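Local structure of beta-1,3-1,4-glucanase (Caldicellulosiruptor sp. F32, 5H4R) at residues K34-N38 / A39-F43; W51-G54 / N55-A59; T88-A92 / G93-I97; D259-Y263 / K264-I268. The protein hydrolyses mixed-linkage beta-1,3-1,4-glucans (lichenan) as a glycoside hydrolase family 5 enzyme built on a TIM barrel. The protein carries 1 engineered substitution. All coordinates share one frame; numbering follows the deposited sequence.

Contact 1 (K34-N38 / A39-F43); sequences KIPNN and AALKF
Asn38 OD1 accepts a hydrogen bond from Leu41 N at 2.8 Å, an N-cap bond that closes the first turn of helix 39-47. The donor sits almost straight out from the amide oxygen (C=O...N angle 176°). With CG lodged between its own backbone N and carbonyl carbon (chi1 65°), the Asn38 amide is folded forward over the start of the helix, where OD1 also lies 3.4 Å from Leu41 CB. The backbone oxygen of the same residue takes the next bond, from Lys42 N to Asn38 O at 3.1 Å, and the extended Lys42 chain leaves past this oxygen, with CG 3.2 Å from Asn38 O. Asn38 ND2, on the capping amide, donates to Gly319 O. On another side of the cap, the Leu41 branch CD1 reaches back to the incoming loop: it lies against the Pro36 ring, 3.7 Å from CD, and meets Ile35 CG2 at 3.9 Å. Leu41 also packs on Val316 and Ile35 on Tyr312, both of helix 298-316. The cap marks the start of the helix, Leu41 packs it against Pro36 and Ile35, and OD1 meets an N-H of the first turn that has no earlier helical carbonyl to bind.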
loop_
_atom_site.group_PDB
_atom_site.type_symbol
_atom_site.label_atom_id
_atom_site.label_comp_id
_atom_site.label_asym_id
_atom_site.label_seq_id
_atom_site.Cartn_x
_atom_site.Cartn_y
_atom_site.Cartn_z
ATOM N N LYS A 34 12.768 19.440 8.668
ATOM C CA LYS A 34 11.864 20.501 8.235
ATOM C C LYS A 34 10.851 19.914 7.274
ATOM O O LYS A 34 11.230 19.301 6.271
ATOM C CB LYS A 34 12.638 21.635 7.573
ATOM C CG LYS A 34 11.755 22.756 7.096
ATOM C CD LYS A 34 11.127 23.507 8.278
ATOM C CE LYS A 34 10.431 24.800 7.834
ATOM N NZ LYS A 34 9.191 24.543 7.038
ATOM N N ILE A 35 9.572 20.070 7.587
ATOM C CA ILE A 35 8.479 19.586 6.752
ATOM C C ILE A 35 7.762 20.806 6.182
ATOM O O ILE A 35 7.291 21.661 6.956
ATOM C CB ILE A 35 7.498 18.695 7.533
ATOM C CG1 ILE A 35 8.231 17.625 8.375
ATOM C CG2 ILE A 35 6.486 18.063 6.567
ATOM C CD1 ILE A 35 9.197 16.794 7.607
ATOM N N PRO A 36 7.713 20.982 4.864
ATOM C CA PRO A 36 7.023 22.158 4.326
ATOM C C PRO A 36 5.581 22.218 4.796
ATOM O O PRO A 36 4.895 21.198 4.907
ATOM C CB PRO A 36 7.128 21.972 2.811
ATOM C CG PRO A 36 8.395 21.150 2.660
ATOM C CD PRO A 36 8.416 20.218 3.811
ATOM N N ASN A 37 5.122 23.435 5.081
ATOM C CA ASN A 37 3.752 23.628 5.535
ATOM C C ASN A 37 2.885 23.815 4.302
ATOM O O ASN A 37 2.789 24.916 3.745
ATOM C CB ASN A 37 3.641 24.818 6.474
ATOM C CG ASN A 37 2.257 24.941 7.079
ATOM O OD1 ASN A 37 1.932 24.253 8.045
ATOM N ND2 ASN A 37 1.435 25.806 6.508
ATOM N N ASN A 38 2.275 22.735 3.851
ATOM C CA ASN A 38 1.292 22.829 2.789
ATOM C C ASN A 38 0.179 21.826 3.055
ATOM O O ASN A 38 0.248 21.006 3.973
ATOM C CB ASN A 38 1.926 22.618 1.405
ATOM C CG ASN A 38 2.492 21.224 1.200
ATOM O OD1 ASN A 38 2.010 20.238 1.745
ATOM N ND2 ASN A 38 3.529 21.147 0.388
ATOM N N ALA A 39 -0.883 21.934 2.258
ATOM C CA ALA A 39 -2.072 21.123 2.501
ATOM C C ALA A 39 -1.778 19.635 2.359
ATOM O O ALA A 39 -2.281 18.816 3.135
ATOM C CB ALA A 39 -3.191 21.538 1.542
ATOM N N ALA A 40 -0.955 19.268 1.380
ATOM C CA ALA A 40 -0.712 17.861 1.103
ATOM C C ALA A 40 0.001 17.203 2.267
ATOM O O ALA A 40 -0.343 16.087 2.665
ATOM C CB ALA A 40 0.118 17.720 -0.171
ATOM N N LEU A 41 0.996 17.882 2.822
ATOM C CA LEU A 41 1.739 17.255 3.901
ATOM C C LEU A 41 0.948 17.267 5.204
ATOM O O LEU A 41 1.098 16.329 6.006
ATOM C CB LEU A 41 3.112 17.910 4.038
ATOM C CG LEU A 41 4.034 17.561 2.862
ATOM C CD1 LEU A 41 5.315 18.411 2.906
ATOM C CD2 LEU A 41 4.390 16.101 2.827
ATOM N N LYS A 42 0.050 18.261 5.397
ATOM C CA LYS A 42 -0.864 18.221 6.541
ATOM C C LYS A 42 -1.846 17.056 6.411
ATOM O O LYS A 42 -2.176 16.400 7.409
ATOM C CB LYS A 42 -1.604 19.538 6.672
ATOM C CG LYS A 42 -0.718 20.689 7.050
ATOM C CD LYS A 42 -1.530 21.969 7.099
ATOM C CE LYS A 42 -0.674 23.166 7.401
ATOM N NZ LYS A 42 -1.478 24.408 7.278
ATOM N N PHE A 43 -2.320 16.807 5.183
ATOM C CA PHE A 43 -3.173 15.658 4.876
ATOM C C PHE A 43 -2.486 14.348 5.244
ATOM O O PHE A 43 -3.046 13.519 5.979
ATOM C CB PHE A 43 -3.516 15.710 3.377
ATOM C CG PHE A 43 -4.478 14.628 2.877
ATOM C CD1 PHE A 43 -5.860 14.836 2.862
ATOM C CD2 PHE A 43 -3.988 13.440 2.367
ATOM C CE1 PHE A 43 -6.718 13.859 2.364
ATOM C CE2 PHE A 43 -4.846 12.459 1.885
ATOM C CZ PHE A 43 -6.207 12.678 1.879
#

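Contact 2 (W51-G54 / N55-A59). With BGC (beta-D-glucopyranose), chain B.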
loop_
_atom_site.group_PDB
_atom_site.type_symbol
_atom_site.label_atom_id
_atom_site.label_comp_id
_atom_site.label_asym_id
_atom_site.label_seq_id
_atom_site.Cartn_x
_atom_site.Cartn_y
_atom_site.Cartn_z
ATOM N N TRP A 51 -3.597 0.750 8.465
ATOM C CA TRP A 51 -3.738 -0.693 8.626
ATOM C C TRP A 51 -4.286 -1.234 7.320
ATOM O O TRP A 51 -5.300 -0.733 6.833
ATOM C CB TRP A 51 -4.677 -0.974 9.784
ATOM C CG TRP A 51 -4.913 -2.402 10.149
ATOM C CD1 TRP A 51 -4.192 -3.154 11.038
ATOM C CD2 TRP A 51 -5.995 -3.241 9.700
ATOM N NE1 TRP A 51 -4.745 -4.419 11.154
ATOM C CE2 TRP A 51 -5.846 -4.499 10.341
ATOM C CE3 TRP A 51 -7.061 -3.061 8.816
ATOM C CZ2 TRP A 51 -6.720 -5.561 10.116
ATOM C CZ3 TRP A 51 -7.930 -4.111 8.599
ATOM C CH2 TRP A 51 -7.760 -5.348 9.251
ATOM N N ASN A 52 -3.582 -2.199 6.724
ATOM C CA ASN A 52 -4.043 -2.858 5.516
ATOM C C ASN A 52 -4.978 -4.010 5.856
ATOM O O ASN A 52 -4.644 -4.862 6.680
ATOM C CB ASN A 52 -2.865 -3.435 4.736
ATOM C CG ASN A 52 -2.146 -2.431 3.844
ATOM O OD1 ASN A 52 -2.480 -2.280 2.673
ATOM N ND2 ASN A 52 -1.076 -1.826 4.365
ATOM N N LEU A 53 -6.129 -4.036 5.195
ATOM C CA LEU A 53 -7.023 -5.196 5.131
ATOM C C LEU A 53 -6.414 -6.203 4.146
ATOM O O LEU A 53 -6.879 -6.413 3.025
ATOM C CB LEU A 53 -8.410 -4.732 4.714
ATOM C CG LEU A 53 -9.519 -5.782 4.817
ATOM C CD1 LEU A 53 -9.800 -6.139 6.258
ATOM C CD2 LEU A 53 -10.751 -5.264 4.121
ATOM N N GLY A 54 -5.297 -6.795 4.568
ATOM C CA GLY A 54 -4.527 -7.628 3.680
ATOM C C GLY A 54 -5.116 -9.014 3.486
ATOM O O GLY A 54 -5.822 -9.564 4.336
ATOM N N ASN A 55 -4.775 -9.612 2.345
ATOM C CA ASN A 55 -5.235 -10.958 1.986
ATOM C C ASN A 55 -6.759 -11.082 2.060
ATOM O O ASN A 55 -7.299 -12.138 2.406
ATOM C CB ASN A 55 -4.559 -12.017 2.855
ATOM C CG ASN A 55 -3.158 -12.384 2.340
ATOM O OD1 ASN A 55 -2.624 -11.750 1.433
ATOM N ND2 ASN A 55 -2.577 -13.425 2.915
ATOM N N THR A 56 -7.452 -10.011 1.666
ATOM C CA THR A 56 -8.901 -9.936 1.729
ATOM C C THR A 56 -9.401 -9.762 0.307
ATOM O O THR A 56 -9.457 -10.740 -0.441
ATOM C CB THR A 56 -9.315 -8.854 2.726
ATOM O OG1 THR A 56 -8.607 -9.111 3.959
ATOM C CG2 THR A 56 -10.810 -8.898 2.981
ATOM N N PHE A 57 -9.840 -8.557 -0.101
ATOM C CA PHE A 57 -10.301 -8.362 -1.482
ATOM C C PHE A 57 -9.183 -8.484 -2.510
ATOM O O PHE A 57 -9.467 -8.550 -3.717
ATOM C CB PHE A 57 -10.968 -7.000 -1.606
ATOM C CG PHE A 57 -12.215 -6.893 -0.781
ATOM C CD1 PHE A 57 -13.373 -7.539 -1.173
ATOM C CD2 PHE A 57 -12.218 -6.195 0.393
ATOM C CE1 PHE A 57 -14.550 -7.435 -0.413
ATOM C CE2 PHE A 57 -13.350 -6.115 1.166
ATOM C CZ PHE A 57 -14.524 -6.732 0.763
ATOM N N ASP A 58 -7.937 -8.543 -2.056
ATOM C CA ASP A 58 -6.778 -8.751 -2.918
ATOM C C ASP A 58 -6.505 -10.215 -3.254
ATOM O O ASP A 58 -5.695 -10.494 -4.143
ATOM C CB ASP A 58 -5.508 -8.143 -2.295
ATOM C CG ASP A 58 -5.354 -8.418 -0.792
ATOM O OD1 ASP A 58 -6.316 -8.204 -0.013
ATOM O OD2 ASP A 58 -4.243 -8.847 -0.398
ATOM N N ALA A 59 -7.161 -11.159 -2.588
ATOM C CA ALA A 59 -6.973 -12.564 -2.912
ATOM C C ALA A 59 -7.346 -12.806 -4.371
ATOM O O ALA A 59 -8.343 -12.294 -4.879
ATOM C CB ALA A 59 -7.799 -13.451 -1.978
HETATM C C2 BGC B . 0.792 -11.861 1.666
HETATM C C3 BGC B . 0.935 -13.362 1.463
HETATM C C4 BGC B . 0.311 -13.751 0.124
HETATM C C5 BGC B . 0.906 -12.900 -1.002
HETATM C C6 BGC B . 0.233 -13.158 -2.342
HETATM C C1 BGC B . 1.425 -11.143 0.486
HETATM O O2 BGC B . 1.440 -11.492 2.890
HETATM O O3 BGC B . 0.256 -14.001 2.554
HETATM O O4 BGC B . 0.687 -15.114 -0.134
HETATM O O5 BGC B . 0.741 -11.536 -0.705
HETATM O O6 BGC B . 1.002 -12.520 -3.387
HETATM O O HOH W 1 -8.747 -5.962 0.973
#
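Leu53 and Thr56 cross at about a right angle where strand 50-53 runs out into its loop, Leu53 CD2 lying 3.8 Å from Thr56 CG2. The same CD2 branch reaches the Phe57 ring obliquely, at 4.0 Å from CE2. Thr56 turns its methyl to this leucine by placing CG2 anti to the backbone N; its hydroxyl, beside that N (chi1 -51°), donates to Gly54 O at 2.8 Å from well above the carbonyl plane. Arg377 bonds both of these oxygens, Thr56 OG1 and Gly54 O. The Asp58 carboxylate folds back under the bend and grips two successive amides: Asn55 N gives to OD2 on its syn lone pair, while Thr56 N meets OD1 at 2.7 Å from above the carboxylate plane. A water accepts from Phe57 N and lies 2.8 Å from Leu53 O, to which it can donate, bridging the inverse gamma turn centred on Leu53 to the following beta turn, Thr56 to Ala59. Asn55 points the other way, into the glycan pocket, where ND2 donates to O3 of a glucose unit of the bound cellotetraose at 2.9 Å in a fairly straight bond (162°). Trp360 and Glu370 also hydrogen-bond the cellotetraose. Asp58, as a second-shell residue, therefore holds the backbone of Asn55, whose left-handed conformation presents its amide to the sugar.

Contact 3 (T88-A92 / G93-I97)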
loop_
_atom_site.group_PDB
_atom_site.type_symbol
_atom_site.label_atom_id
_atom_site.label_comp_id
_atom_site.label_asym_id
_atom_site.label_seq_id
_atom_site.Cartn_x
_atom_site.Cartn_y
_atom_site.Cartn_z
ATOM N N THR A 88 -12.757 -1.807 15.561
ATOM C CA THR A 88 -11.650 -2.245 16.404
ATOM C C THR A 88 -10.323 -1.652 15.935
ATOM O O THR A 88 -9.517 -1.197 16.752
ATOM C CB THR A 88 -11.611 -3.775 16.406
ATOM O OG1 THR A 88 -12.810 -4.272 17.022
ATOM C CG2 THR A 88 -10.414 -4.300 17.188
ATOM N N VAL A 89 -10.106 -1.620 14.619
ATOM C CA VAL A 89 -8.897 -1.029 14.044
ATOM C C VAL A 89 -8.829 0.465 14.360
ATOM O O VAL A 89 -7.788 0.975 14.793
ATOM C CB VAL A 89 -8.855 -1.296 12.533
ATOM C CG1 VAL A 89 -7.735 -0.509 11.858
ATOM C CG2 VAL A 89 -8.692 -2.794 12.243
ATOM N N LYS A 90 -9.951 1.185 14.177
ATOM C CA LYS A 90 -9.976 2.594 14.552
ATOM C C LYS A 90 -9.688 2.785 16.041
ATOM O O LYS A 90 -8.911 3.667 16.424
ATOM C CB LYS A 90 -11.331 3.205 14.191
ATOM C CG LYS A 90 -11.511 4.662 14.639
ATOM C CD LYS A 90 -10.819 5.629 13.683
ATOM C CE LYS A 90 -11.031 7.100 14.081
ATOM N NZ LYS A 90 -12.453 7.478 14.211
ATOM N N LYS A 91 -10.348 2.004 16.903
ATOM C CA LYS A 91 -10.182 2.177 18.341
ATOM C C LYS A 91 -8.731 2.006 18.776
ATOM O O LYS A 91 -8.305 2.601 19.783
ATOM C CB LYS A 91 -11.083 1.181 19.086
ATOM C CG LYS A 91 -10.901 1.146 20.576
ATOM C CD LYS A 91 -12.048 0.376 21.233
ATOM C CE LYS A 91 -11.706 -0.068 22.653
ATOM N NZ LYS A 91 -11.262 1.064 23.506
ATOM N N ALA A 92 -7.970 1.170 18.065
ATOM C CA ALA A 92 -6.580 0.933 18.423
ATOM C C ALA A 92 -5.679 2.103 18.066
ATOM O O ALA A 92 -4.527 2.146 18.532
ATOM C CB ALA A 92 -6.081 -0.333 17.737
ATOM N N GLY A 93 -6.182 3.069 17.301
ATOM C CA GLY A 93 -5.425 4.260 16.967
ATOM C C GLY A 93 -5.115 4.441 15.501
ATOM O O GLY A 93 -4.537 5.476 15.140
ATOM N N PHE A 94 -5.443 3.482 14.630
ATOM C CA PHE A 94 -5.234 3.657 13.198
ATOM C C PHE A 94 -6.233 4.673 12.658
ATOM O O PHE A 94 -7.401 4.660 13.035
ATOM C CB PHE A 94 -5.391 2.325 12.474
ATOM C CG PHE A 94 -4.324 1.308 12.840
ATOM C CD1 PHE A 94 -3.066 1.338 12.240
ATOM C CD2 PHE A 94 -4.581 0.345 13.810
ATOM C CE1 PHE A 94 -2.115 0.407 12.577
ATOM C CE2 PHE A 94 -3.618 -0.586 14.161
ATOM C CZ PHE A 94 -2.375 -0.547 13.547
ATOM N N ASN A 95 -5.774 5.565 11.788
ATOM C CA ASN A 95 -6.690 6.509 11.166
ATOM C C ASN A 95 -6.814 6.319 9.668
ATOM O O ASN A 95 -7.569 7.066 9.022
ATOM C CB ASN A 95 -6.277 7.951 11.457
ATOM C CG ASN A 95 -7.460 8.893 11.389
ATOM O OD1 ASN A 95 -8.588 8.507 11.728
ATOM N ND2 ASN A 95 -7.229 10.122 10.943
ATOM N N THR A 96 -6.113 5.348 9.106
ATOM C CA THR A 96 -6.158 5.027 7.687
ATOM C C THR A 96 -6.353 3.529 7.552
ATOM O O THR A 96 -5.738 2.757 8.284
ATOM C CB THR A 96 -4.860 5.455 6.966
ATOM O OG1 THR A 96 -4.733 6.876 7.013
ATOM C CG2 THR A 96 -4.888 5.052 5.515
ATOM N N ILE A 97 -7.222 3.124 6.630
ATOM C CA ILE A 97 -7.359 1.726 6.234
ATOM C C ILE A 97 -7.050 1.641 4.752
ATOM O O ILE A 97 -7.628 2.382 3.947
ATOM C CB ILE A 97 -8.764 1.162 6.518
ATOM C CG1 ILE A 97 -8.834 -0.296 6.056
ATOM C CG2 ILE A 97 -9.813 1.985 5.841
ATOM C CD1 ILE A 97 -9.904 -1.069 6.726
HETATM O O HOH W 2 -7.981 6.296 15.687
#
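Lys90 O is gripped twice at the end of helix 83-91: Gly93 N donates to it at 2.9 Å, from 55° above the carbonyl plane, and a water donates to it at the same distance. That water also gives a proton to Phe94 O, 3.2 Å away, bridging the last helical turn to the departing chain. One residue back, Val89 O receives a weak bond from Phe94 N at 3.4 Å. With Gly93 at positive phi (116°), a conformation that glycine readily adopts, the two backbone bonds make a Schellman motif.

Phe94 then folds back on the helix it has just left. Its CG lies beside the backbone N (chi1 -66°), which brings the CD2 edge of the ring to Val89 O, in the ring plane, while CB packs on Val89 CG1 at 3.7 Å. Val388, Met391 and Met392 of helix 385-395 also pack on the ring, as does Trp382. Lys90 and Asn95 run side by side in the same direction, the lysine bent at chi2 so that its CD passes Phe94 O at 3.6 Å and CE approaches Asn95 OD1. Their polar ends bond elsewhere, Lys90 NZ to Asn132 O and Asn95 ND2 to Asp46 O. The turn thus provides partners for carbonyls at the helix end, where no further helical N-H follows, and sets the Phe94 ring between the helix end, Trp382 and helix 385-395 as the chain turns into strand 96-99 of the barrel.

Contact 4 (D259-Y263 / K264-I268)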
loop_
_atom_site.group_PDB
_atom_site.type_symbol
_atom_site.label_atom_id
_atom_site.label_comp_id
_atom_site.label_asym_id
_atom_site.label_seq_id
_atom_site.Cartn_x
_atom_site.Cartn_y
_atom_site.Cartn_z
ATOM N N ASP A 259 -1.433 16.777 -13.743
ATOM C CA ASP A 259 -2.720 16.707 -13.073
ATOM C C ASP A 259 -3.544 17.915 -13.470
ATOM O O ASP A 259 -3.077 19.053 -13.375
ATOM C CB ASP A 259 -2.534 16.647 -11.547
ATOM C CG ASP A 259 -3.817 16.323 -10.807
ATOM O OD1 ASP A 259 -4.894 16.307 -11.445
ATOM O OD2 ASP A 259 -3.730 16.068 -9.580
ATOM N N SER A 260 -4.762 17.671 -13.934
ATOM C CA SER A 260 -5.627 18.765 -14.339
ATOM C C SER A 260 -6.388 19.380 -13.173
ATOM O O SER A 260 -7.041 20.415 -13.365
ATOM C CB SER A 260 -6.608 18.263 -15.391
ATOM O OG SER A 260 -7.418 17.244 -14.834
ATOM N N SER A 261 -6.299 18.793 -11.980
ATOM C CA SER A 261 -6.961 19.354 -10.810
ATOM C C SER A 261 -6.602 20.820 -10.644
ATOM O O SER A 261 -5.429 21.197 -10.714
ATOM C CB SER A 261 -6.549 18.574 -9.561
ATOM O OG SER A 261 -7.088 19.178 -8.397
ATOM N N LYS A 262 -7.620 21.651 -10.414
ATOM C CA LYS A 262 -7.367 23.040 -10.066
ATOM C C LYS A 262 -6.756 23.170 -8.677
ATOM O O LYS A 262 -6.198 24.220 -8.356
ATOM C CB LYS A 262 -8.667 23.830 -10.172
ATOM C CG LYS A 262 -9.180 23.920 -11.613
ATOM C CD LYS A 262 -10.457 24.729 -11.755
ATOM C CE LYS A 262 -10.952 24.699 -13.202
ATOM N NZ LYS A 262 -12.180 25.514 -13.419
ATOM N N TYR A 263 -6.816 22.121 -7.858
ATOM C CA TYR A 263 -6.075 22.091 -6.609
ATOM C C TYR A 263 -4.687 21.540 -6.889
ATOM O O TYR A 263 -4.544 20.461 -7.480
ATOM C CB TYR A 263 -6.784 21.235 -5.557
ATOM C CG TYR A 263 -8.035 21.876 -5.008
ATOM C CD1 TYR A 263 -9.258 21.694 -5.641
ATOM C CD2 TYR A 263 -7.996 22.682 -3.876
ATOM C CE1 TYR A 263 -10.411 22.285 -5.152
ATOM C CE2 TYR A 263 -9.148 23.281 -3.380
ATOM C CZ TYR A 263 -10.350 23.073 -4.018
ATOM O OH TYR A 263 -11.501 23.660 -3.537
ATOM N N LYS A 264 -3.672 22.283 -6.469
ATOM C CA LYS A 264 -2.312 21.849 -6.714
ATOM C C LYS A 264 -1.912 20.714 -5.777
ATOM O O LYS A 264 -2.462 20.532 -4.690
ATOM C CB LYS A 264 -1.335 23.008 -6.519
ATOM C CG LYS A 264 -1.640 24.260 -7.324
ATOM C CD LYS A 264 -0.550 25.309 -7.085
ATOM C CE LYS A 264 -0.800 26.607 -7.845
ATOM N NZ LYS A 264 -1.528 27.637 -7.039
ATOM N N ASN A 265 -0.950 19.925 -6.237
ATOM C CA ASN A 265 -0.189 19.024 -5.373
ATOM C C ASN A 265 -1.090 17.949 -4.755
ATOM O O ASN A 265 -1.121 17.757 -3.547
ATOM C CB ASN A 265 0.538 19.832 -4.296
ATOM C CG ASN A 265 1.694 19.088 -3.677
ATOM O OD1 ASN A 265 2.317 18.233 -4.305
ATOM N ND2 ASN A 265 2.011 19.425 -2.437
ATOM N N ARG A 266 -1.829 17.240 -5.608
ATOM C CA ARG A 266 -2.787 16.235 -5.169
ATOM C C ARG A 266 -2.336 14.829 -5.543
ATOM O O ARG A 266 -3.123 13.893 -5.422
ATOM C CB ARG A 266 -4.188 16.537 -5.750
ATOM C CG ARG A 266 -4.851 17.806 -5.193
ATOM C CD ARG A 266 -5.273 17.606 -3.740
ATOM N NE ARG A 266 -5.725 18.803 -3.028
ATOM C CZ ARG A 266 -6.928 18.982 -2.495
ATOM N NH1 ARG A 266 -7.889 18.069 -2.591
ATOM N NH2 ARG A 266 -7.171 20.102 -1.848
ATOM N N ILE A 267 -1.085 14.661 -5.989
ATOM C CA ILE A 267 -0.527 13.352 -6.319
ATOM C C ILE A 267 0.446 12.963 -5.215
ATOM O O ILE A 267 1.377 13.717 -4.903
ATOM C CB ILE A 267 0.179 13.347 -7.689
ATOM C CG1 ILE A 267 -0.746 13.833 -8.816
ATOM C CG2 ILE A 267 0.728 11.955 -7.980
ATOM C CD1 ILE A 267 -1.971 13.050 -8.986
ATOM N N ILE A 268 0.225 11.784 -4.635
ATOM C CA ILE A 268 1.029 11.245 -3.540
ATOM C C ILE A 268 1.896 10.131 -4.104
ATOM O O ILE A 268 1.404 9.277 -4.846
ATOM C CB ILE A 268 0.137 10.698 -2.409
ATOM C CG1 ILE A 268 -0.738 11.815 -1.809
ATOM C CG2 ILE A 268 0.976 10.027 -1.345
ATOM C CD1 ILE A 268 -1.742 11.323 -0.809
HETATM O O HOH W 3 -1.862 17.618 -8.428
#
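Tyr263 and Arg266 lie alongside each other, pointing the same way, with ring and guanidinium planes 40° apart. Tyr263 CB sits 3.5 Å above the guanidinium plane of Arg266, offset toward its rim, and Arg266 NH2 comes obliquely to the ring at 3.4 Å from CD2. A bend at chi2 (-71°) turns the arginine along the tyrosine, its CG passing 3.5 Å from Tyr263 O. At the other end of the loop, Asp259 OD2 lies 3.5 Å from the Ile267 methyl CD1. A water ties the two ends together: it donates to Asp259 OD2 at 2.7 Å and accepts from Arg266 N at 2.8 Å.

Bonds within the loop hold these groups in place. Asp259 OD1 takes Ser261 N at 2.9 Å in an Asx turn, the donor standing 59° above the carboxylate plane. Ser261 OG gives its proton to Tyr263 O at 3.0 Å, in the carbonyl plane and on a lone pair. Further out, Asp259 OD2 forms a salt bridge with Arg226, and Arg266 NH1 donates to Ser234 O, so both charged groups are also held by the neighbouring structure.

The loop leads into barrel strand 267-272 at the surface. It rests against the end of helix 205-226 through Arg226, while Ile267, on the helix-facing side of its strand, packs on Leu237 and Val239 of the adjacent parallel strand 237-240.

The four contacts follow one another along the chain, around one eight-stranded parallel barrel. Contact 1 begins helix 39-47, which leads into strand 50-53 of contact 2; contact 3 joins helix 83-91 to the neighbouring strand 96-99, and contact 4 enters strand 267-272. Contacts 2 and 3 touch, with centres 15 Å apart, through Trp51 and residues including Val89, Phe94 and Thr96. Contacts 1 and 4 also touch, at centres 14 Å apart, where Ala40 and Asn38 pack on Asn265. Contact 2, where Asn55 meets the bound cellotetraose, lies across the chain's centre from both, its centre 29 and 28 Å from theirs, so the sugar site is far from that helix cap and loop.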